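Local coordinates for major exported protein (Pseudomonas aeruginosa, PDB 3HE1) that is a secreted Hcp-family protein, probably a component of the type VI secretion system, whose hexameric rings build the tube of that apparatus, at residues T25-Q36 with E111-R122. Residues are numbered along the deposited sequence; the frame is centred on the assembly and turned at random. Where two conformers were deposited one is given.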
# COMPACT_ATOMS: atom_id res chain seq x y z
N THR A 25 5.76 4.24 25.57
CA THR A 25 7.13 3.83 25.35
C THR A 25 7.79 4.81 24.39
O THR A 25 8.17 4.42 23.28
CB THR A 25 7.16 2.44 24.73
OG1 THR A 25 6.44 2.46 23.49
CG2 THR A 25 6.51 1.44 25.66
N PRO A 26 7.92 6.09 24.80
CA PRO A 26 8.53 7.12 23.95
C PRO A 26 10.00 7.23 24.26
O PRO A 26 10.47 6.71 25.28
CB PRO A 26 7.84 8.38 24.43
CG PRO A 26 7.86 8.17 25.92
CD PRO A 26 7.60 6.66 26.12
N ALA A 27 10.74 7.88 23.37
CA ALA A 27 12.12 8.23 23.62
C ALA A 27 12.15 9.73 23.86
O ALA A 27 11.24 10.46 23.43
CB ALA A 27 12.97 7.85 22.42
N TYR A 28 13.16 10.20 24.59
CA TYR A 28 13.37 11.63 24.77
C TYR A 28 14.79 11.90 24.36
O TYR A 28 15.63 11.02 24.49
CB TYR A 28 13.10 12.07 26.21
CG TYR A 28 11.63 12.04 26.57
CD1 TYR A 28 10.79 13.09 26.22
CD2 TYR A 28 11.07 10.94 27.21
CE1 TYR A 28 9.44 13.06 26.53
CE2 TYR A 28 9.72 10.90 27.53
CZ TYR A 28 8.91 11.96 27.18
OH TYR A 28 7.56 11.94 27.48
N MSE A 29 15.06 13.09 23.85
CA MSE A 29 16.38 13.36 23.30
C MSE A 29 16.94 14.69 23.79
O MSE A 29 16.22 15.57 24.22
CB MSE A 29 16.34 13.32 21.76
CG MSE A 29 17.65 13.65 21.03
SE MSE A 29 17.32 13.61 19.11
CE MSE A 29 15.52 14.38 19.21
N SER A 30 18.26 14.82 23.74
CA SER A 30 18.90 16.07 24.07
C SER A 30 19.87 16.37 22.96
O SER A 30 20.52 15.46 22.41
CB SER A 30 19.62 16.00 25.42
OG SER A 30 20.70 15.08 25.38
N ILE A 31 19.96 17.64 22.62
CA ILE A 31 20.99 18.07 21.70
C ILE A 31 21.80 19.21 22.28
O ILE A 31 21.25 20.14 22.84
CB ILE A 31 20.40 18.44 20.34
CG1 ILE A 31 19.59 17.24 19.81
CG2 ILE A 31 21.52 18.87 19.39
CD1 ILE A 31 18.95 17.42 18.44
N THR A 32 23.11 19.08 22.20
CA THR A 32 24.02 20.17 22.50
C THR A 32 24.81 20.47 21.25
O THR A 32 25.52 19.60 20.73
CB THR A 32 25.00 19.83 23.64
OG1 THR A 32 24.28 19.66 24.87
CG2 THR A 32 26.02 20.96 23.83
N GLY A 33 24.69 21.70 20.75
CA GLY A 33 25.39 22.12 19.55
C GLY A 33 26.60 22.97 19.91
O GLY A 33 26.55 23.77 20.84
N THR A 34 27.68 22.80 19.16
CA THR A 34 28.89 23.58 19.40
C THR A 34 28.60 25.08 19.45
O THR A 34 29.21 25.82 20.23
CB THR A 34 29.97 23.30 18.33
OG1 THR A 34 29.36 23.23 17.03
CG2 THR A 34 30.70 22.00 18.63
N LYS A 35 27.66 25.52 18.62
CA LYS A 35 27.32 26.94 18.54
C LYS A 35 26.16 27.32 19.45
O LYS A 35 26.20 28.36 20.11
CB LYS A 35 27.01 27.34 17.09
CG LYS A 35 28.21 27.26 16.17
CD LYS A 35 28.51 25.82 15.73
CE LYS A 35 29.80 25.75 14.94
NZ LYS A 35 29.79 24.65 13.96
N GLN A 36 25.14 26.47 19.49
CA GLN A 36 23.89 26.80 20.16
C GLN A 36 23.74 26.31 21.61
O GLN A 36 22.78 26.67 22.29
CB GLN A 36 22.71 26.28 19.35
CG GLN A 36 22.65 26.81 17.93
CD GLN A 36 21.29 26.59 17.29
OE1 GLN A 36 20.27 27.07 17.80
NE2 GLN A 36 21.26 25.88 16.17
N GLU A 111 26.25 23.11 11.39
CA GLU A 111 26.78 23.09 12.75
C GLU A 111 26.97 21.67 13.31
O GLU A 111 26.02 20.88 13.38
CB GLU A 111 25.86 23.89 13.67
CG GLU A 111 26.24 23.78 15.15
CD GLU A 111 25.16 24.30 16.06
OE1 GLU A 111 24.21 24.94 15.55
OE2 GLU A 111 25.23 24.05 17.28
N ARG A 112 28.20 21.36 13.73
CA ARG A 112 28.50 20.08 14.37
C ARG A 112 27.79 19.97 15.72
O ARG A 112 27.88 20.86 16.57
CB ARG A 112 30.01 19.88 14.55
CG ARG A 112 30.38 18.67 15.43
CD ARG A 112 31.89 18.35 15.44
NE ARG A 112 32.70 19.46 15.93
CZ ARG A 112 32.96 19.70 17.22
NH1 ARG A 112 32.46 18.92 18.17
NH2 ARG A 112 33.72 20.73 17.56
N LEU A 113 27.07 18.88 15.91
CA LEU A 113 26.37 18.60 17.15
C LEU A 113 27.28 17.85 18.12
O LEU A 113 27.53 16.66 17.92
CB LEU A 113 25.16 17.72 16.86
CG LEU A 113 23.82 18.41 16.90
CD1 LEU A 113 24.03 19.89 16.58
CD2 LEU A 113 22.88 17.70 15.93
N THR A 114 27.76 18.51 19.18
CA THR A 114 28.65 17.81 20.13
C THR A 114 28.07 16.51 20.70
O THR A 114 28.78 15.50 20.80
CB THR A 114 29.11 18.71 21.29
OG1 THR A 114 30.19 19.55 20.86
CG2 THR A 114 29.60 17.85 22.43
N LYS A 115 26.80 16.53 21.07
CA LYS A 115 26.13 15.33 21.55
C LYS A 115 24.63 15.32 21.28
O LYS A 115 23.91 16.22 21.69
CB LYS A 115 26.40 15.09 23.04
CG LYS A 115 25.77 13.82 23.58
CD LYS A 115 26.50 13.28 24.82
CE LYS A 115 25.88 13.80 26.11
NZ LYS A 115 26.24 12.92 27.26
N VAL A 116 24.18 14.29 20.57
CA VAL A 116 22.78 13.95 20.47
C VAL A 116 22.63 12.67 21.26
O VAL A 116 23.37 11.71 21.02
CB VAL A 116 22.37 13.66 19.03
CG1 VAL A 116 20.93 13.10 18.97
CG2 VAL A 116 22.56 14.90 18.17
N GLU A 117 21.69 12.64 22.19
CA GLU A 117 21.56 11.49 23.06
C GLU A 117 20.11 11.13 23.21
O GLU A 117 19.34 11.92 23.75
CB GLU A 117 22.16 11.77 24.42
CG GLU A 117 21.71 10.80 25.51
CD GLU A 117 22.61 10.85 26.74
OE1 GLU A 117 23.84 10.96 26.57
OE2 GLU A 117 22.07 10.77 27.88
N ILE A 118 19.77 9.93 22.73
CA ILE A 118 18.42 9.39 22.68
C ILE A 118 18.18 8.41 23.83
O ILE A 118 18.84 7.38 23.94
CB ILE A 118 18.16 8.63 21.36
CG1 ILE A 118 18.26 9.56 20.16
CG2 ILE A 118 16.79 8.00 21.36
CD1 ILE A 118 17.06 10.46 20.01
N GLN A 119 17.21 8.72 24.67
CA GLN A 119 16.94 7.91 25.82
C GLN A 119 15.64 7.15 25.66
O GLN A 119 14.58 7.74 25.46
CB GLN A 119 16.85 8.79 27.06
CG GLN A 119 18.17 9.38 27.47
CD GLN A 119 18.15 9.87 28.90
OE1 GLN A 119 17.09 9.91 29.55
NE2 GLN A 119 19.32 10.23 29.41
N TRP A 120 15.73 5.83 25.78
CA TRP A 120 14.59 4.96 25.52
C TRP A 120 13.81 4.60 26.79
O TRP A 120 14.41 4.30 27.83
CB TRP A 120 15.06 3.71 24.77
CG TRP A 120 15.89 3.99 23.54
CD1 TRP A 120 17.21 4.36 23.50
CD2 TRP A 120 15.46 3.91 22.18
NE1 TRP A 120 17.62 4.52 22.20
CE2 TRP A 120 16.57 4.24 21.37
CE3 TRP A 120 14.24 3.59 21.57
CZ2 TRP A 120 16.50 4.26 19.98
CZ3 TRP A 120 14.17 3.61 20.18
CH2 TRP A 120 15.29 3.94 19.40
N TYR A 121 12.48 4.64 26.70
CA TYR A 121 11.62 4.35 27.85
C TYR A 121 10.61 3.21 27.60
O TYR A 121 10.16 2.99 26.47
CB TYR A 121 10.89 5.61 28.31
CG TYR A 121 11.79 6.61 28.98
CD1 TYR A 121 11.89 6.66 30.37
CD2 TYR A 121 12.57 7.50 28.24
CE1 TYR A 121 12.73 7.57 31.00
CE2 TYR A 121 13.41 8.42 28.86
CZ TYR A 121 13.48 8.45 30.23
OH TYR A 121 14.31 9.35 30.85
N ARG A 122 10.27 2.50 28.67
CA ARG A 122 9.39 1.35 28.59
C ARG A 122 8.65 1.19 29.92
O ARG A 122 9.03 1.78 30.93
CB ARG A 122 10.20 0.07 28.34
CG ARG A 122 10.67 -0.58 29.64
CD ARG A 122 11.71 -1.65 29.42
NE ARG A 122 12.20 -2.19 30.69
CZ ARG A 122 13.18 -3.09 30.79
NH1 ARG A 122 13.77 -3.56 29.69
NH2 ARG A 122 13.56 -3.53 31.98
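Met29, present as selenomethionine, packs its selenium against Ile118 CD1 and Val116 CG1 (3.6 Å from SE) at the apolar centre of an antiparallel strand pair in the curled β-sheet of the Hcp fold. Strands 27-33 and 115-122 run at 163° with axes 4.6 Å apart, and alternation puts Ala27, Met29, Ile31, Val116, Ile118 and Trp120 on one face. With CG anti to its backbone N, Met29 lays its chain obliquely over the Ile118 tip. Ile31 lies beside Val116, while its CG2 branch presses tightly on Leu113 CG (3.4 Å); Leu103 of helix 100-109 also touches Ile31. One end of this face reaches the second subunit, where Trp120 meets Phe96 and His162 of that chain.

Hydrogen-bonded pairs Tyr28-Gln119 and Ser30-Glu117 fix the register, Gln119 N to Tyr28 O being the straightest of their bonds at 2.8 Å and 170°. Opposite Thr32, Thr114 and Lys115 form a classic β bulge. On the other face the Tyr28 edge points at the Tyr121 ring in an offset edge-to-face pair (centroids 5.8 Å, planes 80°), and Tyr121 OH is hydrogen-bonded to His57 NE2. Nearby, Glu117 is held from two directions, by Lys115 NZ in a salt bridge to OE1 and by Gln119 NE2 on the anti lone pair of OE2.

At the polar edge, Arg112 O accepts from both Thr34 N and Thr34 OG1. The extended Glu111 side chain presents its carboxylate so that OE2 accepts from Lys35 N and Gln36 N, both coming from the same face of the carboxylate plane, whereas Gln36 NE2 meets the syn lone pair of Glu111 OE1 at 3.2 Å.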